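Local coordinates for succinate--CoA ligase subunit alpha (Campylobacter jejuni, PDB 6MEL), which forms the alpha subunit of a two-subunit CoA ligase, pairing a Rossmann-like CoA-binding domain with a CoA-ligase domain, at residues 16-22 with 48-53; 208-212 with 247-252. The contacts are given in a common frame with arbitrary orientation. Residue numbers count along the deposited sequence, not the author numbering.

Contact 1 of 2, residues 16-22 with 48-53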
ATOM      1  N   PHE A  16      12.054  12.519  18.904  1.00 42.18           N
ATOM      2  CA  PHE A  16      11.377  13.373  19.857  1.00 42.71           C
ATOM      3  C   PHE A  16      11.471  14.860  19.488  1.00 44.31           C
ATOM      4  O   PHE A  16      10.568  15.579  19.802  1.00 46.09           O
ATOM      5  CB  PHE A  16      11.991  13.138  21.235  1.00 44.42           C
ATOM      6  CG  PHE A  16      11.309  13.737  22.435  1.00 43.07           C
ATOM      7  CD1 PHE A  16       9.941  13.876  22.511  1.00 42.50           C
ATOM      8  CD2 PHE A  16      12.065  14.082  23.547  1.00 46.14           C
ATOM      9  CE1 PHE A  16       9.333  14.363  23.657  1.00 43.58           C
ATOM     10  CE2 PHE A  16      11.459  14.562  24.694  1.00 46.51           C
ATOM     11  CZ  PHE A  16      10.096  14.713  24.745  1.00 43.73           C
ATOM     12  N   THR A  17      12.558  15.319  18.855  1.00 45.15           N
ATOM     13  CA  THR A  17      12.746  16.760  18.682  1.00 47.42           C
ATOM     14  C   THR A  17      12.294  17.217  17.303  1.00 46.28           C
ATOM     15  O   THR A  17      12.312  18.370  17.060  1.00 47.60           O
ATOM     16  CB  THR A  17      14.185  17.241  18.920  1.00 46.04           C
ATOM     17  OG1 THR A  17      15.078  16.546  18.061  1.00 47.67           O
ATOM     18  CG2 THR A  17      14.614  17.066  20.352  1.00 46.38           C
ATOM     19  N   GLY A  18      11.918  16.304  16.408  1.00 45.50           N
ATOM     20  CA  GLY A  18      11.343  16.713  15.172  1.00 46.06           C
ATOM     21  C   GLY A  18      10.082  17.557  15.399  1.00 49.61           C
ATOM     22  O   GLY A  18       9.442  17.490  16.442  1.00 45.14           O
ATOM     23  N   LYS A  19       9.712  18.337  14.383  1.00 51.19           N
ATOM     24  CA  LYS A  19       8.637  19.313  14.488  1.00 57.54           C
ATOM     25  C   LYS A  19       7.291  18.628  14.765  1.00 51.39           C
ATOM     26  O   LYS A  19       6.568  18.964  15.703  1.00 48.22           O
ATOM     27  CB  LYS A  19       8.571  20.115  13.188  1.00 64.70           C
ATOM     28  CG  LYS A  19       8.444  21.612  13.370  1.00 77.16           C
ATOM     29  CD  LYS A  19       7.921  22.316  12.132  1.00 83.72           C
ATOM     30  CE  LYS A  19       7.061  23.519  12.463  1.00 87.79           C
ATOM     31  NZ  LYS A  19       6.349  24.007  11.260  1.00 92.06           N
ATOM     32  N   GLU A  20       6.946  17.681  13.911  1.00 49.92           N
ATOM     33  CA  GLU A  20       5.675  16.944  13.986  1.00 49.75           C
ATOM     34  C   GLU A  20       5.594  16.166  15.297  1.00 40.99           C
ATOM     35  O   GLU A  20       4.604  16.177  15.968  1.00 42.89           O
ATOM     36  CB  GLU A  20       5.578  15.916  12.858  1.00 55.38           C
ATOM     37  CG  GLU A  20       4.748  16.318  11.665  1.00 64.66           C
ATOM     38  CD  GLU A  20       4.176  15.085  10.966  1.00 67.85           C
ATOM     39  OE1 GLU A  20       2.961  15.059  10.706  1.00 69.32           O
ATOM     40  OE2 GLU A  20       4.932  14.118  10.741  1.00 62.48           O
ATOM     41  N   ALA A  21       6.658  15.432  15.599  1.00 39.56           N
ATOM     42  CA  ALA A  21       6.771  14.654  16.809  1.00 40.46           C
ATOM     43  C   ALA A  21       6.554  15.545  18.035  1.00 41.99           C
ATOM     44  O   ALA A  21       5.880  15.130  18.990  1.00 41.95           O
ATOM     45  CB  ALA A  21       8.126  14.005  16.891  1.00 42.59           C
ATOM     46  N   THR A  22       7.133  16.755  17.996  1.00 39.98           N
ATOM     47  CA  THR A  22       7.027  17.708  19.128  1.00 42.39           C
ATOM     48  C   THR A  22       5.545  18.108  19.325  1.00 41.14           C
ATOM     49  O   THR A  22       5.022  18.052  20.417  1.00 40.77           O
ATOM     50  CB  THR A  22       7.933  18.937  18.916  1.00 45.33           C
ATOM     51  OG1 THR A  22       9.295  18.495  18.883  1.00 44.71           O
ATOM     52  CG2 THR A  22       7.741  19.994  20.000  1.00 47.21           C
ATOM     53  N   HIS A  48      13.544  18.603  26.545  1.00 51.00           N
ATOM     54  CA  HIS A  48      12.536  18.879  25.473  1.00 48.74           C
ATOM     55  C   HIS A  48      11.151  18.534  26.027  1.00 46.82           C
ATOM     56  O   HIS A  48      10.944  17.453  26.637  1.00 47.83           O
ATOM     57  CB  HIS A  48      12.932  18.171  24.152  1.00 48.65           C
ATOM     58  CG  HIS A  48      12.006  18.413  23.002  1.00 46.54           C
ATOM     59  ND1 HIS A  48      11.887  19.631  22.381  1.00 48.13           N
ATOM     60  CD2 HIS A  48      11.125  17.592  22.374  1.00 46.32           C
ATOM     61  CE1 HIS A  48      11.021  19.551  21.375  1.00 48.69           C
ATOM     62  NE2 HIS A  48      10.546  18.299  21.340  1.00 47.79           N
ATOM     63  N   LEU A  49      10.253  19.524  25.969  1.00 49.16           N
ATOM     64  CA  LEU A  49       8.926  19.442  26.567  1.00 49.43           C
ATOM     65  C   LEU A  49       9.020  18.996  28.022  1.00 47.85           C
ATOM     66  O   LEU A  49       8.192  18.211  28.488  1.00 51.77           O
ATOM     67  CB  LEU A  49       8.081  18.450  25.758  1.00 50.97           C
ATOM     68  CG  LEU A  49       7.841  18.847  24.308  1.00 51.55           C
ATOM     69  CD1 LEU A  49       7.055  17.753  23.585  1.00 53.42           C
ATOM     70  CD2 LEU A  49       7.086  20.184  24.246  1.00 52.97           C
ATOM     71  N   GLY A  50      10.020  19.521  28.725  1.00 50.11           N
ATOM     72  CA  GLY A  50      10.275  19.264  30.147  1.00 50.01           C
ATOM     73  C   GLY A  50      10.783  17.865  30.466  1.00 51.82           C
ATOM     74  O   GLY A  50      10.763  17.457  31.628  1.00 50.69           O
ATOM     75  N   LYS A  51      11.272  17.116  29.470  1.00 48.90           N
ATOM     76  CA  LYS A  51      11.717  15.751  29.706  1.00 46.12           C
ATOM     77  C   LYS A  51      13.107  15.559  29.134  1.00 43.50           C
ATOM     78  O   LYS A  51      13.511  16.278  28.235  1.00 44.19           O
ATOM     79  CB  LYS A  51      10.749  14.775  29.019  1.00 49.27           C
ATOM     80  CG  LYS A  51       9.319  14.902  29.494  1.00 51.21           C
ATOM     81  CD  LYS A  51       9.170  14.477  30.928  1.00 54.40           C
ATOM     82  CE  LYS A  51       7.806  14.840  31.475  1.00 58.65           C
ATOM     83  NZ  LYS A  51       7.715  14.341  32.866  1.00 64.11           N
ATOM     84  N   PRO A  52      13.852  14.547  29.616  1.00 44.06           N
ATOM     85  CA  PRO A  52      15.196  14.285  29.117  1.00 44.74           C
ATOM     86  C   PRO A  52      15.227  13.714  27.689  1.00 46.98           C
ATOM     87  O   PRO A  52      14.329  12.970  27.280  1.00 46.97           O
ATOM     88  CB  PRO A  52      15.776  13.322  30.167  1.00 46.49           C
ATOM     89  CG  PRO A  52      14.576  12.674  30.815  1.00 45.06           C
ATOM     90  CD  PRO A  52      13.462  13.699  30.746  1.00 45.41           C
ATOM     91  N   VAL A  53      16.212  14.171  26.926  1.00 45.29           N
ATOM     92  CA  VAL A  53      16.522  13.692  25.594  1.00 46.43           C
ATOM     93  C   VAL A  53      17.754  12.817  25.731  1.00 48.60           C
ATOM     94  O   VAL A  53      18.639  13.142  26.537  1.00 49.73           O
ATOM     95  CB  VAL A  53      16.779  14.844  24.613  1.00 44.00           C
ATOM     96  CG1 VAL A  53      17.092  14.396  23.195  1.00 46.34           C
ATOM     97  CG2 VAL A  53      15.631  15.822  24.624  1.00 45.68           C
TER
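In the Rossmann-like CoA-binding domain, the loop that leaves the first strand, 10-14, and enters helix 19-31 packs against a beta hairpin with a two-residue loop at the edge of the sheet. The hairpin turns through a type I' turn from His-48 to Lys-51, with Leu-49 and Gly-50 both at positive phi, and is closed by paired backbone hydrogen bonds, His-48 N to Lys-51 O and Lys-51 N to His-48 O, each 2.9 Å. Phe-16 is the largest contributor. Its buried ring offers a face to the edge of the His-48 imidazole in a T-shaped stack, with centroids 4.8 Å apart and planes at 88°. Around the same phenyl ring, CE1 meets Leu-49 CD1 at 4.1 Å and CD2 meets Val-53 CG2 at 4.1 Å, so the aromatic side chain bridges the turn and the outgoing strand. Thr-17 follows, laying its methyl over the imidazole: CG2 stands 4.1 Å from the His-48 ring centroid, 14° off the normal, a CH-pi contact, while its hydroxyl is hydrogen-bonded to Thr-40. Gly-18 then takes the N-cap position of the helix, where its carbonyl accepts from Thr-22 N at 2.9 Å. One turn further on, Thr-22 brings helix and hairpin together. Its CG2 lies 4.3 Å from Leu-49 CD1, whose leucine also reaches Ala-25 and Glu-26 of the same helix. The hydroxyl both accepts and donates: His-48 NE2 donates to Thr-22 OG1 at 2.8 Å, and Thr-22 OG1 donates to Gly-18 O at 2.6 Å.

Contact 2 of 2, residues 208-212 with 247-252; sequences GEIGG and HAGAIV
A buried histidine-carboxylate pair in the CoA-ligase domain, close to the beta subunit, marks this site: His-247 ND1 donates to Glu-209 OE2 at 2.5 Å, nearly linear at 172°. Glu-209 is extended (phi/psi -158/172) with chi1 p and chi2 t; His-247 has chi1 m and receives the carboxylate at its ring edge. From His-247 the chain makes a type I beta turn to Ala-250, closed by Ala-250 N to His-247 O at 2.8 Å, and Ala-250 (-95/79) then centres an inverse gamma turn. Gly-208 and Glu-209 end strand 203-209, a parallel strand inside the domain's mixed sheet, and 210-212 continue as loop; HAGAIV is consistent with the phosphohistidine loop of relatives. The backbones come closest at Gly-211 and Ile-251, CA to CA 4.9 Å. Here CA-H...O contacts join Gly-211 CA to Gly-249 O (3.5 Å) and Ile-251 O (3.2 Å), and Ala-250 CA to Ile-210 O (3.5 Å). A side chain on Gly-211 (107/132) would clash with Gly-249 O. Ile-210, chi1 p, sets CG1 3.9 Å from Ala-250 CB and CG2 3.5 Å from Val-252 CG2. Met-270 of the beta subunit packs on Glu-209, Ile-210 and Ala-250, and Arg-116 of that subunit binds Gly-249 O.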
ATOM      1  N   GLY A 208     -11.364  -2.865   8.379  1.00 34.91           N
ATOM      2  CA  GLY A 208     -10.363  -3.389   7.505  1.00 35.61           C
ATOM      3  C   GLY A 208     -10.418  -2.716   6.166  1.00 36.44           C
ATOM      4  O   GLY A 208     -11.168  -1.743   5.987  1.00 33.17           O
ATOM      5  N   GLU A 209      -9.620  -3.251   5.244  1.00 36.39           N
ATOM      6  CA  GLU A 209      -9.622  -2.822   3.877  1.00 37.36           C
ATOM      7  C   GLU A 209      -9.044  -3.914   2.976  1.00 36.47           C
ATOM      8  O   GLU A 209      -8.550  -4.933   3.451  1.00 38.73           O
ATOM      9  CB  GLU A 209      -8.911  -1.477   3.724  1.00 40.36           C
ATOM     10  CG  GLU A 209      -7.460  -1.456   4.110  1.00 41.02           C
ATOM     11  CD  GLU A 209      -6.856  -0.061   4.300  1.00 42.64           C
ATOM     12  OE1 GLU A 209      -7.502   0.780   4.933  1.00 39.95           O
ATOM     13  OE2 GLU A 209      -5.713   0.163   3.812  1.00 39.99           O
ATOM     14  N   ILE A 210      -9.160  -3.676   1.672  1.00 36.19           N
ATOM     15  CA  ILE A 210      -8.610  -4.516   0.637  1.00 35.51           C
ATOM     16  C   ILE A 210      -7.135  -4.793   0.920  1.00 34.72           C
ATOM     17  O   ILE A 210      -6.415  -3.958   1.477  1.00 35.14           O
ATOM     18  CB  ILE A 210      -8.780  -3.869  -0.739  1.00 35.97           C
ATOM     19  CG1 ILE A 210      -8.225  -2.447  -0.770  1.00 35.09           C
ATOM     20  CG2 ILE A 210     -10.232  -3.902  -1.179  1.00 37.80           C
ATOM     21  CD1 ILE A 210      -7.921  -1.983  -2.203  1.00 37.16           C
ATOM     22  N   GLY A 211      -6.694  -5.978   0.473  1.00 36.72           N
ATOM     23  CA  GLY A 211      -5.258  -6.341   0.451  1.00 37.84           C
ATOM     24  C   GLY A 211      -4.938  -7.353   1.531  1.00 38.04           C
ATOM     25  O   GLY A 211      -5.293  -7.160   2.714  1.00 37.49           O
ATOM     26  N   GLY A 212      -4.220  -8.409   1.127  1.00 40.67           N
ATOM     27  CA  GLY A 212      -3.962  -9.581   1.958  1.00 40.83           C
ATOM     28  C   GLY A 212      -5.266 -10.171   2.481  1.00 39.74           C
ATOM     29  O   GLY A 212      -6.385  -9.827   2.016  1.00 38.01           O
ATOM     30  N   HIS A 247      -2.964   3.663   0.583  1.00 36.73           N
ATOM     31  CA  HIS A 247      -2.096   2.812   1.433  1.00 37.81           C
ATOM     32  C   HIS A 247      -1.301   1.782   0.615  1.00 34.02           C
ATOM     33  O   HIS A 247      -1.846   1.047  -0.242  1.00 34.54           O
ATOM     34  CB  HIS A 247      -2.959   2.016   2.408  1.00 37.43           C
ATOM     35  CG  HIS A 247      -3.491   2.804   3.536  1.00 38.82           C
ATOM     36  ND1 HIS A 247      -4.570   2.357   4.230  1.00 36.64           N
ATOM     37  CD2 HIS A 247      -3.052   3.935   4.138  1.00 38.93           C
ATOM     38  CE1 HIS A 247      -4.822   3.202   5.205  1.00 43.06           C
ATOM     39  NE2 HIS A 247      -3.872   4.173   5.205  1.00 38.84           N
ATOM     40  N   ALA A 248      -0.016   1.619   0.943  1.00 34.49           N
ATOM     41  CA  ALA A 248       0.801   0.581   0.269  1.00 34.69           C
ATOM     42  C   ALA A 248       0.118  -0.796   0.362  1.00 35.00           C
ATOM     43  O   ALA A 248       0.228  -1.568  -0.517  1.00 34.55           O
ATOM     44  CB  ALA A 248       2.174   0.551   0.887  1.00 37.17           C
ATOM     45  N   GLY A 249      -0.583  -1.092   1.462  1.00 33.66           N
ATOM     46  CA  GLY A 249      -1.192  -2.388   1.623  1.00 34.22           C
ATOM     47  C   GLY A 249      -2.525  -2.538   0.905  1.00 34.96           C
ATOM     48  O   GLY A 249      -3.061  -3.648   0.800  1.00 35.05           O
ATOM     49  N   ALA A 250      -3.081  -1.439   0.390  1.00 36.35           N
ATOM     50  CA  ALA A 250      -4.452  -1.465  -0.086  1.00 35.79           C
ATOM     51  C   ALA A 250      -4.480  -1.731  -1.586  1.00 36.15           C
ATOM     52  O   ALA A 250      -4.725  -0.823  -2.380  1.00 36.28           O
ATOM     53  CB  ALA A 250      -5.169  -0.182   0.257  1.00 36.42           C
ATOM     54  N   ILE A 251      -4.309  -2.997  -1.947  1.00 37.30           N
ATOM     55  CA  ILE A 251      -4.255  -3.399  -3.333  1.00 39.47           C
ATOM     56  C   ILE A 251      -4.812  -4.821  -3.430  1.00 39.99           C
ATOM     57  O   ILE A 251      -4.469  -5.677  -2.627  1.00 37.07           O
ATOM     58  CB  ILE A 251      -2.835  -3.247  -3.911  1.00 41.88           C
ATOM     59  CG1 ILE A 251      -2.798  -3.743  -5.358  1.00 47.76           C
ATOM     60  CG2 ILE A 251      -1.784  -3.951  -3.065  1.00 46.26           C
ATOM     61  CD1 ILE A 251      -1.595  -3.228  -6.138  1.00 52.31           C
ATOM     62  N   VAL A 252      -5.763  -5.015  -4.338  1.00 39.25           N
ATOM     63  CA  VAL A 252      -6.374  -6.320  -4.567  1.00 40.98           C
ATOM     64  C   VAL A 252      -5.560  -7.045  -5.648  1.00 44.29           C
ATOM     65  O   VAL A 252      -5.626  -6.674  -6.824  1.00 42.36           O
ATOM     66  CB  VAL A 252      -7.843  -6.175  -4.985  1.00 41.87           C
ATOM     67  CG1 VAL A 252      -8.480  -7.528  -5.272  1.00 46.37           C
ATOM     68  CG2 VAL A 252      -8.683  -5.442  -3.954  1.00 43.20           C
TER

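Overall arrangement
From the N terminus, the chain lays down strand 10-14, enters helix 19-31, passes through strand 34-39 and returns at the edge hairpin, where contact 1 closes a loop with 25 intervening residues. The rest of the first sheet follows, then most of the second. Contact 2 opens at the C-terminal end of strand 203-209; helix 214-225 and strand 230-235 lie within its own 34-residue loop. The two loops are therefore in series, neither nested nor crossed. The centres of contact 1 and contact 2 are 33 Å apart, their nearest atoms about 14 Å. Contact 1 ties helix to sheet edge inside the first domain, untouched by the beta subunit; contact 2 joins the loop between strand 230-235 and helix 259-268 to interior strand 203-209, at the subunit interface.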